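Side-chain contacts in CurF (Lyngbya majuscula, PDB 5DP2), which probably forms the cyclopropane ring of curacin A as an NADP-dependent enoyl reductase-like domain of a polyketide synthase: residues R51-L54 and N55-I59; A126-S129 and D130-M133. All blocks are in the same frame, centred on the assembly; numbering follows the deposited sequence.

Interaction 1. Residues R51-L54 and N55-I59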
loop_
_atom_site.group_PDB
_atom_site.type_symbol
_atom_site.label_atom_id
_atom_site.label_comp_id
_atom_site.label_asym_id
_atom_site.label_seq_id
_atom_site.Cartn_x
_atom_site.Cartn_y
_atom_site.Cartn_z
ATOM N N ARG A 51 -5.911 0.137 5.288
ATOM C CA ARG A 51 -7.276 0.590 4.933
ATOM C C ARG A 51 -8.310 -0.456 5.255
ATOM O O ARG A 51 -9.430 -0.137 5.665
ATOM C CB ARG A 51 -7.369 0.921 3.393
ATOM C CG ARG A 51 -8.792 1.244 2.869
ATOM C CD ARG A 51 -9.361 2.550 3.364
ATOM N NE ARG A 51 -8.717 3.679 2.726
ATOM C CZ ARG A 51 -9.021 4.230 1.530
ATOM N NH1 ARG A 51 -10.018 3.754 0.769
ATOM N NH2 ARG A 51 -8.303 5.254 1.116
ATOM N N GLU A 52 -7.981 -1.710 4.990
ATOM C CA GLU A 52 -8.948 -2.801 5.174
ATOM C C GLU A 52 -9.236 -3.072 6.642
ATOM O O GLU A 52 -10.360 -3.440 6.975
ATOM C CB GLU A 52 -8.447 -4.040 4.456
ATOM C CG GLU A 52 -8.401 -3.801 2.941
ATOM C CD GLU A 52 -7.689 -4.828 2.136
ATOM O OE1 GLU A 52 -6.609 -5.303 2.555
ATOM O OE2 GLU A 52 -8.193 -5.122 1.023
ATOM N N VAL A 53 -8.248 -2.903 7.518
ATOM C CA VAL A 53 -8.503 -2.911 8.959
ATOM C C VAL A 53 -9.484 -1.789 9.323
ATOM O O VAL A 53 -10.481 -2.023 10.006
ATOM C CB VAL A 53 -7.169 -2.792 9.749
ATOM C CG1 VAL A 53 -7.435 -2.641 11.235
ATOM C CG2 VAL A 53 -6.273 -3.999 9.490
ATOM N N LEU A 54 -9.232 -0.579 8.826
ATOM C CA LEU A 54 -10.130 0.543 9.098
ATOM C C LEU A 54 -11.523 0.263 8.541
ATOM O O LEU A 54 -12.532 0.650 9.143
ATOM C CB LEU A 54 -9.571 1.843 8.499
ATOM C CG LEU A 54 -8.193 2.311 8.958
ATOM C CD1 LEU A 54 -7.851 3.618 8.257
ATOM C CD2 LEU A 54 -8.138 2.447 10.475
ATOM N N ASN A 55 -11.587 -0.407 7.387
ATOM C CA ASN A 55 -12.889 -0.739 6.794
ATOM C C ASN A 55 -13.673 -1.680 7.711
ATOM O O ASN A 55 -14.863 -1.437 8.021
ATOM C CB ASN A 55 -12.724 -1.488 5.458
ATOM C CG ASN A 55 -12.158 -0.682 4.292
ATOM O OD1 ASN A 55 -11.604 -1.310 3.379
ATOM N ND2 ASN A 55 -12.335 0.626 4.270
ATOM N N VAL A 56 -13.054 -2.776 8.158
ATOM C CA VAL A 56 -13.784 -3.748 8.984
ATOM C C VAL A 56 -14.278 -3.094 10.282
ATOM O O VAL A 56 -15.393 -3.386 10.721
ATOM C CB VAL A 56 -12.938 -4.995 9.287
ATOM C CG1 VAL A 56 -13.687 -5.944 10.221
ATOM C CG2 VAL A 56 -12.575 -5.740 8.005
ATOM N N LEU A 57 -13.445 -2.248 10.867
ATOM C CA LEU A 57 -13.770 -1.587 12.135
ATOM C C LEU A 57 -14.771 -0.453 11.996
ATOM O O LEU A 57 -15.253 0.058 13.009
ATOM C CB LEU A 57 -12.476 -1.073 12.779
ATOM C CG LEU A 57 -11.493 -2.172 13.215
ATOM C CD1 LEU A 57 -10.225 -1.526 13.742
ATOM C CD2 LEU A 57 -12.096 -3.151 14.221
ATOM N N GLY A 58 -15.109 -0.055 10.777
ATOM C CA GLY A 58 -16.035 1.043 10.548
ATOM C C GLY A 58 -15.428 2.433 10.732
ATOM O O GLY A 58 -16.169 3.396 10.928
ATOM N N ILE A 59 -14.101 2.553 10.654
ATOM C CA ILE A 59 -13.402 3.829 10.816
ATOM C C ILE A 59 -13.334 4.582 9.473
ATOM O O ILE A 59 -13.412 5.819 9.435
ATOM C CB ILE A 59 -11.995 3.595 11.434
ATOM C CG1 ILE A 59 -12.164 3.020 12.851
ATOM C CG2 ILE A 59 -11.177 4.878 11.461
ATOM C CD1 ILE A 59 -10.917 2.448 13.491
#

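Interaction 2. Residues A126-S129 and D130-M133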
loop_
_atom_site.group_PDB
_atom_site.type_symbol
_atom_site.label_atom_id
_atom_site.label_comp_id
_atom_site.label_asym_id
_atom_site.label_seq_id
_atom_site.Cartn_x
_atom_site.Cartn_y
_atom_site.Cartn_z
ATOM N N ALA A 126 2.502 -8.874 -15.232
ATOM C CA ALA A 126 3.338 -10.065 -15.154
ATOM C C ALA A 126 4.156 -10.078 -13.860
ATOM O O ALA A 126 4.860 -9.116 -13.527
ATOM C CB ALA A 126 4.267 -10.131 -16.361
ATOM N N LYS A 127 4.061 -11.184 -13.132
ATOM C CA LYS A 127 4.828 -11.345 -11.891
ATOM C C LYS A 127 6.330 -11.470 -12.221
ATOM O O LYS A 127 6.675 -12.216 -13.123
ATOM C CB LYS A 127 4.400 -12.615 -11.169
ATOM C CG LYS A 127 5.169 -12.866 -9.880
ATOM C CD LYS A 127 4.711 -14.167 -9.275
ATOM C CE LYS A 127 5.782 -14.836 -8.492
ATOM N NZ LYS A 127 6.848 -15.389 -9.406
ATOM N N PRO A 128 7.220 -10.809 -11.457
ATOM C CA PRO A 128 8.658 -11.066 -11.637
ATOM C C PRO A 128 8.957 -12.565 -11.414
ATOM O O PRO A 128 8.604 -13.134 -10.390
ATOM C CB PRO A 128 9.299 -10.187 -10.540
ATOM C CG PRO A 128 8.305 -9.080 -10.316
ATOM C CD PRO A 128 6.984 -9.765 -10.436
ATOM N N SER A 129 9.576 -13.230 -12.386
ATOM C CA SER A 129 9.666 -14.689 -12.357
ATOM C C SER A 129 10.536 -15.263 -11.242
ATOM O O SER A 129 10.287 -16.377 -10.790
ATOM C CB SER A 129 10.157 -15.214 -13.692
ATOM O OG SER A 129 11.447 -14.720 -13.984
ATOM N N ASP A 130 11.524 -14.492 -10.778
ATOM C CA ASP A 130 12.455 -15.023 -9.778
ATOM C C ASP A 130 11.980 -14.844 -8.337
ATOM O O ASP A 130 12.584 -15.383 -7.413
ATOM C CB ASP A 130 13.858 -14.417 -9.942
ATOM C CG ASP A 130 14.520 -14.827 -11.238
ATOM O OD1 ASP A 130 14.231 -15.927 -11.747
ATOM O OD2 ASP A 130 15.329 -14.044 -11.768
ATOM N N LEU A 131 10.866 -14.149 -8.138
ATOM C CA LEU A 131 10.296 -13.980 -6.807
ATOM C C LEU A 131 9.282 -15.088 -6.531
ATOM O O LEU A 131 8.588 -15.563 -7.426
ATOM C CB LEU A 131 9.623 -12.626 -6.692
ATOM C CG LEU A 131 10.511 -11.420 -6.874
ATOM C CD1 LEU A 131 9.700 -10.144 -6.677
ATOM C CD2 LEU A 131 11.704 -11.464 -5.926
ATOM N N SER A 132 9.169 -15.481 -5.266
ATOM C CA SER A 132 8.066 -16.351 -4.859
ATOM C C SER A 132 6.731 -15.595 -4.901
ATOM O O SER A 132 6.716 -14.354 -4.956
ATOM C CB SER A 132 8.336 -16.898 -3.470
ATOM O OG SER A 132 8.196 -15.855 -2.523
ATOM N N MET A 133 5.622 -16.341 -4.860
ATOM C CA MET A 133 4.324 -15.692 -4.736
ATOM C C MET A 133 4.237 -14.775 -3.521
ATOM O O MET A 133 3.778 -13.643 -3.629
ATOM C CB MET A 133 3.184 -16.719 -4.723
ATOM C CG MET A 133 2.942 -17.408 -6.057
ATOM S SD MET A 133 2.128 -16.310 -7.212
ATOM C CE MET A 133 2.081 -17.320 -8.665
HETATM O O HOH W 1 9.700 -18.195 -8.375
#

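Interaction 1. Residues R51-L54 and N55-I59
The side-chain amide of Asn55 lies flat beneath the carbonyl oxygen of Arg51, one turn earlier in helix 50-57. Arg51 O sits almost squarely over one face, 3.1 Å from Asn55 CG. The same face is flanked by Arg51 CD, 3.7 Å from Asn55 ND2, and by Glu52 CA, 3.5 Å from Asn55 OD1. The polar ends of the amide look elsewhere: ND2 bonds to Glu62 and to Phe60 O, and OD1 accepts from Arg67. The Arg51 guanidinium is turned 74° from the amide. Its chain leaves with CG anti to the backbone N (chi1 173°) and then bends twice, bringing the guanidinium to Glu62, Asp280 and a cation-pi contact with Phe60. Glu52 reaches away to the backbone N atoms of Asn49 and Gly81.

Further along, Val53 and Leu57 run side by side, with Val53 CG1 3.9 Å from Leu57 CD1. The helix ends in a Schellman motif. Gly58 takes a positive phi, Ile59 N bonds to Leu54 O at 2.9 Å, and Gly58 N bonds to Asn55 O at 3.1 Å. Leu54 CD2 meets Ile59 CG2 at 4.0 Å, an apolar contact across the helix end. The Leu54 side chain lies about 5 Å from the bound NADP.

With an alanine here in place of Asn55, Arg67 NH2 is likely to lose an acceptor, and Glu62 OE2 and Phe60 O a donor. Glu62 OE2 is shared by Arg51 NH1 and Asn55 ND2. This sharing probably fixes the rotation of the amide and offsets part of the guanidinium charge.

Interaction 2. Residues A126-S129 and D130-M133
Lys127 sends its side chain alongside the turn that follows it and ends on Leu131 O. From CB the chain runs extended, with CG anti to the backbone N (chi1 179°). CD passes the sulfur of Met133, 3.9 Å from SD, and the two side chains cross at about a right angle. The chain bends about the CD–CE bond (chi4 -71°). Lys127 CE lies 3.1 Å from Leu131 O, and Lys127 NZ closes on the same oxygen at 2.6 Å. NZ also donates to Pro128 O at 3.0 Å. One ammonium thus ties together two carbonyls of a type I beta turn, Pro128 to Leu131. The turn's own bond, Leu131 N to Pro128 O, is weak at 3.3 Å. On the apolar side, Leu131 CD1 rests 3.9 Å from Pro128 CB. Ser132 follows the turn as N-cap of helix 133-136. Its OG caps a backbone N of the helix, and its own N bonds to Glu135 OE1.

The loop joins strand 124-126 to helix 133-136. Pro128 packs on helix 290-305 and on Ile105 of strand 103-107. Met133 touches strands 83-91 and 103-107, and Glu103 makes a long, weak ion pair with Lys127.

How the interactions relate
Both contacts are local, and each marks a boundary of a helix. Interaction 1 includes the end of helix 50-57; interaction 2 leads into the start of helix 133-136. In the first, Glu52, Val53, Asn55 and Val56 are buried, and Gly58 and Ile59 are exposed at the helix end. In the second, Lys127 and Pro128 are buried, and Ser129 and Asp130 are exposed at the turn. The two share no helix or strand, and their centres lie about 30 Å apart. In residues 51-59 the charged and amide groups turn outward from the helix to other parts of the chain. In residues 126-133 a lysine turns its charge inward onto its own loop.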